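Local coordinates for protein putative SAM-dependent O-methyltranferase (Podospora anserina, PDB 4YMH) that probably transfers a methyl group from S-adenosylmethionine to an oxygen of its substrate, and binds the by-product S-adenosylhomocysteine, at residues 141-146 against 169-174; 174-179 against 195-200. One frame throughout, in Å; residues are numbered along the deposited sequence.

Interaction 1: residues 141-146 against 169-174; sequences IFVDAN and ILCDNV. With SAH (S-adenosyl-L-homocysteine), chain E.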
ATOM      1  N   ILE A 141       0.503   6.290  13.015  1.00 19.52           N
ATOM      2  CA  ILE A 141      -0.789   6.774  13.466  1.00 18.16           C
ATOM      3  C   ILE A 141      -1.885   6.277  12.524  1.00 18.42           C
ATOM      4  O   ILE A 141      -1.823   6.503  11.330  1.00 18.19           O
ATOM      5  CB  ILE A 141      -0.810   8.323  13.532  1.00 16.61           C
ATOM      6  CG1 ILE A 141       0.345   8.818  14.419  1.00 20.93           C
ATOM      7  CG2 ILE A 141      -2.156   8.804  14.054  1.00 18.55           C
ATOM      8  CD1 ILE A 141       0.406  10.321  14.610  1.00 24.91           C
ATOM      9  N   PHE A 142      -2.866   5.574  13.068  1.00 16.77           N
ATOM     10  CA  PHE A 142      -3.971   5.014  12.301  1.00 19.83           C
ATOM     11  C   PHE A 142      -5.245   5.805  12.586  1.00 20.72           C
ATOM     12  O   PHE A 142      -5.756   5.748  13.700  1.00 22.73           O
ATOM     13  CB  PHE A 142      -4.150   3.532  12.673  1.00 23.28           C
ATOM     14  CG  PHE A 142      -5.186   2.793  11.851  1.00 24.91           C
ATOM     15  CD1 PHE A 142      -5.145   2.816  10.459  1.00 24.66           C
ATOM     16  CD2 PHE A 142      -6.156   2.019  12.480  1.00 23.03           C
ATOM     17  CE1 PHE A 142      -6.083   2.108   9.700  1.00 19.59           C
ATOM     18  CE2 PHE A 142      -7.095   1.305  11.740  1.00 19.04           C
ATOM     19  CZ  PHE A 142      -7.061   1.356  10.342  1.00 13.24           C
ATOM     20  N   VAL A 143      -5.767   6.522  11.586  1.00 17.24           N
ATOM     21  CA  VAL A 143      -6.976   7.339  11.746  1.00 19.68           C
ATOM     22  C   VAL A 143      -8.179   6.595  11.192  1.00 22.56           C
ATOM     23  O   VAL A 143      -8.271   6.367   9.986  1.00 18.19           O
ATOM     24  CB  VAL A 143      -6.846   8.694  11.020  1.00 20.77           C
ATOM     25  CG1 VAL A 143      -8.082   9.586  11.284  1.00 16.95           C
ATOM     26  CG2 VAL A 143      -5.587   9.378  11.458  1.00 20.48           C
ATOM     27  N   ASP A 144      -9.099   6.207  12.065  1.00 22.53           N
ATOM     28  CA  ASP A 144     -10.207   5.374  11.638  1.00 23.15           C
ATOM     29  C   ASP A 144     -11.468   5.705  12.436  1.00 22.90           C
ATOM     30  O   ASP A 144     -12.249   4.819  12.727  1.00 25.86           O
ATOM     31  CB  ASP A 144      -9.820   3.895  11.795  1.00 22.75           C
ATOM     32  CG  ASP A 144     -10.778   2.933  11.085  1.00 28.06           C
ATOM     33  OD1 ASP A 144     -11.532   3.354  10.184  1.00 27.66           O
ATOM     34  OD2 ASP A 144     -10.780   1.737  11.450  1.00 27.35           O
ATOM     35  N   ALA A 145     -11.656   6.976  12.790  1.00 19.40           N
ATOM     36  CA  ALA A 145     -12.807   7.384  13.614  1.00 23.65           C
ATOM     37  C   ALA A 145     -13.903   8.084  12.792  1.00 22.11           C
ATOM     38  O   ALA A 145     -14.182   7.684  11.658  1.00 22.03           O
ATOM     39  CB  ALA A 145     -12.345   8.283  14.750  1.00 24.98           C
ATOM     40  N   ASN A 146     -14.515   9.128  13.350  1.00 22.03           N
ATOM     41  CA  ASN A 146     -15.562   9.852  12.622  1.00 24.89           C
ATOM     42  C   ASN A 146     -14.960  10.540  11.393  1.00 24.91           C
ATOM     43  O   ASN A 146     -13.970  11.278  11.499  1.00 22.01           O
ATOM     44  CB  ASN A 146     -16.270  10.870  13.527  1.00 26.62           C
ATOM     45  CG  ASN A 146     -15.299  11.746  14.283  1.00 29.48           C
ATOM     46  OD1 ASN A 146     -14.336  11.251  14.875  1.00 26.32           O
ATOM     47  ND2 ASN A 146     -15.534  13.059  14.257  1.00 24.54           N
ATOM     48  N   ILE A 169       1.199   8.566   8.840  1.00 16.07           N
ATOM     49  CA  ILE A 169      -0.210   8.525   9.189  1.00 17.66           C
ATOM     50  C   ILE A 169      -0.944   7.735   8.125  1.00 19.38           C
ATOM     51  O   ILE A 169      -0.774   7.986   6.941  1.00 17.12           O
ATOM     52  CB  ILE A 169      -0.841   9.916   9.274  1.00 17.53           C
ATOM     53  CG1 ILE A 169       0.014  10.852  10.119  1.00 18.75           C
ATOM     54  CG2 ILE A 169      -2.286   9.800   9.829  1.00 18.34           C
ATOM     55  CD1 ILE A 169      -0.490  12.287  10.113  1.00 18.77           C
ATOM     56  N   LEU A 170      -1.757   6.781   8.555  1.00 18.07           N
ATOM     57  CA  LEU A 170      -2.601   5.993   7.669  1.00 14.54           C
ATOM     58  C   LEU A 170      -4.045   6.301   7.986  1.00 16.48           C
ATOM     59  O   LEU A 170      -4.494   6.056   9.096  1.00 18.95           O
ATOM     60  CB  LEU A 170      -2.333   4.501   7.849  1.00 13.58           C
ATOM     61  CG  LEU A 170      -0.876   4.094   7.612  1.00 19.14           C
ATOM     62  CD1 LEU A 170      -0.630   2.664   8.050  1.00 19.70           C
ATOM     63  CD2 LEU A 170      -0.513   4.288   6.134  1.00 20.61           C
ATOM     64  N   CYS A 171      -4.764   6.833   7.011  1.00 14.22           N
ATOM     65  CA  CYS A 171      -6.179   7.175   7.196  1.00 16.80           C
ATOM     66  C   CYS A 171      -7.055   6.202   6.418  1.00 16.33           C
ATOM     67  O   CYS A 171      -6.902   6.056   5.203  1.00 18.50           O
ATOM     68  CB  CYS A 171      -6.447   8.610   6.749  1.00 18.92           C
ATOM     69  SG  CYS A 171      -5.333   9.848   7.480  1.00 21.29           S
ATOM     70  N   ASP A 172      -7.984   5.558   7.125  1.00 17.16           N
ATOM     71  CA  ASP A 172      -8.793   4.473   6.568  1.00 20.24           C
ATOM     72  C   ASP A 172     -10.168   4.943   6.059  1.00 19.66           C
ATOM     73  O   ASP A 172     -10.693   5.960   6.515  1.00 19.98           O
ATOM     74  CB  ASP A 172      -8.964   3.390   7.634  1.00 24.76           C
ATOM     75  CG  ASP A 172      -9.231   2.032   7.050  1.00 31.67           C
ATOM     76  OD1 ASP A 172      -8.785   1.782   5.914  1.00 31.57           O
ATOM     77  OD2 ASP A 172      -9.880   1.210   7.730  1.00 36.33           O
ATOM     78  N   ASN A 173     -10.747   4.185   5.125  1.00 20.29           N
ATOM     79  CA  ASN A 173     -12.070   4.483   4.568  1.00 22.41           C
ATOM     80  C   ASN A 173     -12.202   5.824   3.871  1.00 20.89           C
ATOM     81  O   ASN A 173     -13.301   6.380   3.812  1.00 22.54           O
ATOM     82  CB  ASN A 173     -13.138   4.429   5.671  1.00 24.17           C
ATOM     83  CG  ASN A 173     -13.262   3.063   6.285  1.00 27.75           C
ATOM     84  OD1 ASN A 173     -12.947   2.862   7.462  1.00 33.36           O
ATOM     85  ND2 ASN A 173     -13.723   2.105   5.492  1.00 22.44           N
ATOM     86  N   VAL A 174     -11.112   6.348   3.323  1.00 14.30           N
ATOM     87  CA  VAL A 174     -11.170   7.690   2.747  1.00 15.07           C
ATOM     88  C   VAL A 174     -12.074   7.765   1.500  1.00 16.18           C
ATOM     89  O   VAL A 174     -12.587   8.837   1.158  1.00 15.21           O
ATOM     90  CB  VAL A 174      -9.720   8.187   2.464  1.00 18.00           C
ATOM     91  CG1 VAL A 174      -9.698   9.580   1.843  1.00 18.56           C
ATOM     92  CG2 VAL A 174      -8.970   8.232   3.784  1.00 17.24           C
TER
HETATM   93  N   SAH E1001     -10.449   0.681  14.057  1.00 31.95           N
HETATM   94  CA  SAH E1001     -11.506  -0.282  14.198  1.00 35.69           C
HETATM   95  CB  SAH E1001     -12.848   0.287  13.745  1.00 32.83           C
HETATM   96  CG  SAH E1001     -13.152   1.737  14.110  1.00 29.14           C
HETATM   97  SD  SAH E1001     -14.797   2.158  13.669  1.00 31.51           S
HETATM   98  C   SAH E1001     -11.219  -1.526  13.403  1.00 35.76           C
HETATM   99  O   SAH E1001     -11.773  -2.562  13.686  1.00 30.25           O
HETATM  100  OXT SAH E1001     -10.432  -1.466  12.470  1.00 36.11           O
HETATM  101  C5' SAH E1001     -14.775   3.809  14.236  1.00 30.17           C
HETATM  102  C4' SAH E1001     -14.804   3.960  15.749  1.00 30.11           C
HETATM  103  O4' SAH E1001     -14.586   5.316  16.090  1.00 33.68           O
HETATM  104  C3' SAH E1001     -16.142   3.600  16.349  1.00 32.92           C
HETATM  105  O3' SAH E1001     -15.993   2.652  17.379  1.00 33.00           O
HETATM  106  C2' SAH E1001     -16.670   4.897  16.904  1.00 31.31           C
HETATM  107  O2' SAH E1001     -17.478   4.736  18.026  1.00 28.94           O
HETATM  108  C1' SAH E1001     -15.420   5.705  17.153  1.00 32.84           C
HETATM  109  N9  SAH E1001     -15.636   7.158  17.104  1.00 33.36           N
HETATM  110  C8  SAH E1001     -16.443   7.833  16.306  1.00 32.96           C
HETATM  111  N7  SAH E1001     -16.365   9.130  16.544  1.00 28.91           N
HETATM  112  C5  SAH E1001     -15.491   9.301  17.505  1.00 30.80           C
HETATM  113  C6  SAH E1001     -14.925  10.434  18.233  1.00 30.09           C
HETATM  114  N6  SAH E1001     -15.335  11.646  17.934  1.00 32.24           N
HETATM  115  N1  SAH E1001     -14.008  10.208  19.171  1.00 29.65           N
HETATM  116  C2  SAH E1001     -13.609   8.969  19.436  1.00 29.99           C
HETATM  117  N3  SAH E1001     -14.066   7.896  18.819  1.00 28.46           N
HETATM  118  C4  SAH E1001     -14.994   8.000  17.861  1.00 31.11           C
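A beta-alpha-beta crossover of the Rossmann-like methyltransferase sheet brings I141, F142 and V143 beside I169, L170 and C171 as adjacent parallel strands, running from strand 138-143 through helix 150-159 to strand 167-171. Three backbone bonds zip them: L170 N to I141 O, V143 N to L170 O (2.8 Å), and D172 N to V143 O, the last carrying the pairing one residue past the strand end. On the face toward helix 150-159, CG2 of V143 meets CG2 of I169 at 3.7 Å and SG of C171 at 4.0 Å, and I157 of that helix covers I141 and I169. On the other face F142, its CG anti to the backbone N (chi1 -175°), crosses L170 at about a right angle and brings CE1 to 3.8 Å from D172 CB; W83 packs edge-to-face with the ring. An alanine at F142 would probably open a gap beside W83 and leave D172 freer to turn. Beyond the strands, D144 and D172 lie side by side and point the same way, with OD1 of D144 3.7 Å from OD2 of D172. OD1 of D144 also stands 3.1 Å from OD1 of N173, two acceptors together, with K147 reaching both weakly; the N173 amide nitrogen is held by D226. The other D144 oxygen, OD2, accepts a hydrogen bond from the amino N of SAH at 2.8 Å, while OD1 of N146 lies by the adenine N6. An Asp-Asp-Asn cluster of this kind is the divalent-metal site of cation-dependent O-methyltransferases. The gathered acceptor oxygens of D144, D172 and N173 are consistent with such a site, and D144 turns one oxygen to the cofactor and the other to the cluster.

Interaction 2: residues 174-179 against 195-200; sequences VFARGL and PYWNGC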
ATOM      1  N   VAL A 174     -11.112   6.348   3.323  1.00 14.30           N
ATOM      2  CA  VAL A 174     -11.170   7.690   2.747  1.00 15.07           C
ATOM      3  C   VAL A 174     -12.074   7.765   1.500  1.00 16.18           C
ATOM      4  O   VAL A 174     -12.587   8.837   1.158  1.00 15.21           O
ATOM      5  CB  VAL A 174      -9.720   8.187   2.464  1.00 18.00           C
ATOM      6  CG1 VAL A 174      -9.698   9.580   1.843  1.00 18.56           C
ATOM      7  CG2 VAL A 174      -8.970   8.232   3.784  1.00 17.24           C
ATOM      8  N   PHE A 175     -12.296   6.634   0.836  1.00 16.26           N
ATOM      9  CA  PHE A 175     -13.161   6.620  -0.350  1.00 15.41           C
ATOM     10  C   PHE A 175     -14.650   6.686  -0.014  1.00 16.62           C
ATOM     11  O   PHE A 175     -15.460   6.982  -0.886  1.00 19.57           O
ATOM     12  CB  PHE A 175     -12.933   5.354  -1.179  1.00 16.58           C
ATOM     13  CG  PHE A 175     -11.668   5.373  -2.006  1.00 16.22           C
ATOM     14  CD1 PHE A 175     -10.932   6.540  -2.171  1.00 15.12           C
ATOM     15  CD2 PHE A 175     -11.235   4.221  -2.633  1.00 15.26           C
ATOM     16  CE1 PHE A 175      -9.780   6.545  -2.952  1.00 12.88           C
ATOM     17  CE2 PHE A 175     -10.074   4.220  -3.407  1.00 18.32           C
ATOM     18  CZ  PHE A 175      -9.352   5.380  -3.565  1.00 17.28           C
ATOM     19  N   ALA A 176     -15.000   6.342   1.222  1.00 14.41           N
ATOM     20  CA  ALA A 176     -16.407   6.260   1.640  1.00 17.90           C
ATOM     21  C   ALA A 176     -17.204   5.420   0.632  1.00 20.00           C
ATOM     22  O   ALA A 176     -18.231   5.862   0.103  1.00 17.23           O
ATOM     23  CB  ALA A 176     -17.018   7.673   1.780  1.00 18.38           C
ATOM     24  N   ARG A 177     -16.671   4.239   0.335  1.00 17.82           N
ATOM     25  CA  ARG A 177     -17.254   3.263  -0.591  1.00 17.74           C
ATOM     26  C   ARG A 177     -17.227   3.710  -2.052  1.00 19.28           C
ATOM     27  O   ARG A 177     -17.795   3.044  -2.926  1.00 21.89           O
ATOM     28  CB  ARG A 177     -18.692   2.941  -0.169  1.00 24.33           C
ATOM     29  CG  ARG A 177     -18.823   2.529   1.298  1.00 25.31           C
ATOM     30  CD  ARG A 177     -18.137   1.213   1.552  1.00 27.24           C
ATOM     31  NE  ARG A 177     -18.673   0.557   2.745  1.00 33.49           N
ATOM     32  CZ  ARG A 177     -18.068   0.507   3.928  1.00 36.73           C
ATOM     33  NH1 ARG A 177     -16.880   1.071   4.102  1.00 37.46           N
ATOM     34  NH2 ARG A 177     -18.654  -0.123   4.941  1.00 34.73           N
ATOM     35  N   GLY A 178     -16.559   4.829  -2.315  1.00 15.99           N
ATOM     36  CA  GLY A 178     -16.516   5.421  -3.637  1.00 17.17           C
ATOM     37  C   GLY A 178     -17.203   6.775  -3.650  1.00 16.71           C
ATOM     38  O   GLY A 178     -16.986   7.580  -4.537  1.00 16.04           O
ATOM     39  N   LEU A 179     -18.006   7.054  -2.629  1.00 18.16           N
ATOM     40  CA  LEU A 179     -18.827   8.262  -2.665  1.00 17.93           C
ATOM     41  C   LEU A 179     -18.039   9.545  -2.385  1.00 18.97           C
ATOM     42  O   LEU A 179     -18.521  10.650  -2.694  1.00 19.41           O
ATOM     43  CB  LEU A 179     -20.001   8.131  -1.683  1.00 17.65           C
ATOM     44  CG  LEU A 179     -20.949   6.951  -1.948  1.00 17.25           C
ATOM     45  CD1 LEU A 179     -22.191   7.042  -1.035  1.00 16.95           C
ATOM     46  CD2 LEU A 179     -21.367   6.885  -3.408  1.00 18.20           C
ATOM     47  N   PRO A 195     -27.256   7.558   2.358  1.00 21.23           N
ATOM     48  CA  PRO A 195     -27.110   8.925   2.888  1.00 22.15           C
ATOM     49  C   PRO A 195     -25.938   9.109   3.855  1.00 25.44           C
ATOM     50  O   PRO A 195     -25.202  10.120   3.778  1.00 24.19           O
ATOM     51  CB  PRO A 195     -28.440   9.159   3.606  1.00 23.36           C
ATOM     52  CG  PRO A 195     -29.394   8.324   2.849  1.00 30.16           C
ATOM     53  CD  PRO A 195     -28.651   7.088   2.474  1.00 22.88           C
ATOM     54  N   TYR A 196     -25.755   8.136   4.745  1.00 24.48           N
ATOM     55  CA  TYR A 196     -24.648   8.196   5.684  1.00 23.80           C
ATOM     56  C   TYR A 196     -23.306   8.299   4.928  1.00 20.53           C
ATOM     57  O   TYR A 196     -22.478   9.195   5.180  1.00 22.54           O
ATOM     58  CB  TYR A 196     -24.652   6.962   6.614  1.00 26.03           C
ATOM     59  CG  TYR A 196     -23.385   6.850   7.419  1.00 26.69           C
ATOM     60  CD1 TYR A 196     -23.210   7.593   8.580  1.00 30.66           C
ATOM     61  CD2 TYR A 196     -22.340   6.033   6.999  1.00 31.20           C
ATOM     62  CE1 TYR A 196     -22.032   7.512   9.303  1.00 30.66           C
ATOM     63  CE2 TYR A 196     -21.168   5.953   7.706  1.00 28.59           C
ATOM     64  CZ  TYR A 196     -21.021   6.688   8.864  1.00 32.20           C
ATOM     65  OH  TYR A 196     -19.845   6.608   9.580  1.00 30.81           O
ATOM     66  N   TRP A 197     -23.089   7.390   3.987  1.00 19.71           N
ATOM     67  CA  TRP A 197     -21.794   7.374   3.306  1.00 20.91           C
ATOM     68  C   TRP A 197     -21.600   8.586   2.394  1.00 23.49           C
ATOM     69  O   TRP A 197     -20.476   8.998   2.157  1.00 18.48           O
ATOM     70  CB  TRP A 197     -21.601   6.070   2.520  1.00 23.43           C
ATOM     71  CG  TRP A 197     -21.243   4.922   3.425  1.00 23.93           C
ATOM     72  CD1 TRP A 197     -21.999   3.823   3.701  1.00 26.73           C
ATOM     73  CD2 TRP A 197     -20.042   4.789   4.191  1.00 23.50           C
ATOM     74  NE1 TRP A 197     -21.338   3.007   4.592  1.00 27.35           N
ATOM     75  CE2 TRP A 197     -20.130   3.577   4.902  1.00 27.65           C
ATOM     76  CE3 TRP A 197     -18.892   5.574   4.332  1.00 23.59           C
ATOM     77  CZ2 TRP A 197     -19.113   3.129   5.750  1.00 28.14           C
ATOM     78  CZ3 TRP A 197     -17.884   5.132   5.170  1.00 22.96           C
ATOM     79  CH2 TRP A 197     -18.004   3.919   5.874  1.00 25.56           C
ATOM     80  N   ASN A 198     -22.686   9.162   1.894  1.00 20.01           N
ATOM     81  CA  ASN A 198     -22.582  10.372   1.079  1.00 25.38           C
ATOM     82  C   ASN A 198     -22.111  11.540   1.934  1.00 22.86           C
ATOM     83  O   ASN A 198     -21.281  12.347   1.504  1.00 22.35           O
ATOM     84  CB  ASN A 198     -23.929  10.706   0.425  1.00 28.18           C
ATOM     85  CG  ASN A 198     -24.021  10.216  -1.008  1.00 36.32           C
ATOM     86  OD1 ASN A 198     -23.141  10.483  -1.836  1.00 33.38           O
ATOM     87  ND2 ASN A 198     -25.081   9.478  -1.305  1.00 42.07           N
ATOM     88  N   GLY A 199     -22.658  11.627   3.149  1.00 22.77           N
ATOM     89  CA  GLY A 199     -22.180  12.612   4.107  1.00 22.82           C
ATOM     90  C   GLY A 199     -20.689  12.448   4.378  1.00 18.94           C
ATOM     91  O   GLY A 199     -19.899  13.423   4.330  1.00 23.18           O
ATOM     92  N   CYS A 200     -20.301  11.205   4.670  1.00 19.41           N
ATOM     93  CA  CYS A 200     -18.890  10.908   4.892  1.00 19.74           C
ATOM     94  C   CYS A 200     -18.049  11.312   3.688  1.00 19.98           C
ATOM     95  O   CYS A 200     -16.989  11.887   3.840  1.00 20.57           O
ATOM     96  CB  CYS A 200     -18.676   9.426   5.197  1.00 22.24           C
ATOM     97  SG  CYS A 200     -19.322   8.960   6.834  1.00 23.78           S
TER
HETATM   98  O   HOH W   1     -20.938  11.932  -2.744  1.00 27.08           O
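R177 lies over one face of the W197 indole. Its CG sits above the five-membered ring, 3.9 Å from the centroid and 9° off the normal, a CH-pi contact. The chain bends at chi2 (-66°), which sets CD, and farther out the guanidinium reaches the six-membered ring: CZ comes to 3.4 Å from CZ2 of W197, the two planes tilted 36° apart. Y196 CE2 lies over the centre of the opposite indole face, so W197 is sandwiched. CB of A176 packs 3.8 Å from CE3 of W197 and touches CB of C200 at 4.2 Å. CD1 of L179 lies 3.7 Å from CB of W197 and 3.6 Å from N of N198, where the N198 amide group also rests against it. One water hydrogen-bonds to both L179 O (2.7 Å) and N198 OD1 (2.8 Å), tying the end of 174-179 to the helix surface. These contacts seat the loop that follows strand 167-171, in the O-methyltransferase sheet, against the first turns of helix 194-212. The loop is itself kept compact by two overlapping turn bonds, G178 N to F175 O and L179 N to A176 O. A176, R177 and G178 all take positive phi values, and at G178 a side chain would collide with the carbonyl oxygen of R177. Farther out, a salt bridge from R177 NH1 to D226 fixes the tip of the arginine, and would probably limit its sliding over the indole. L204, on a later turn of helix 194-212, touches A176, while A186 packs on L179 and P183 on N198. At the start of the loop F175 points away from the helix and packs on C20 of the second subunit.

Overall arrangement
Interaction 1 lies near the middle of the chain, its centre about 4 Å from the chain's centre, whereas that of interaction 2 lies about 16 Å out; the two centres are about 14 Å apart. They follow in series, sharing V174, in the loop that runs from strand 167-171 to helix 194-212. D226 joins their polar ends, hydrogen-bonding to N173 and forming the salt bridge to R177, and K147 touches C200 and makes a long, weak ion pair with D144. Interaction 1 lines the SAH pocket through D144, A145 and N146. Interaction 2 flanks it: the W197 side chain is about 9 Å from SAH, and the side chains of C200 and N146 are about 8 Å apart.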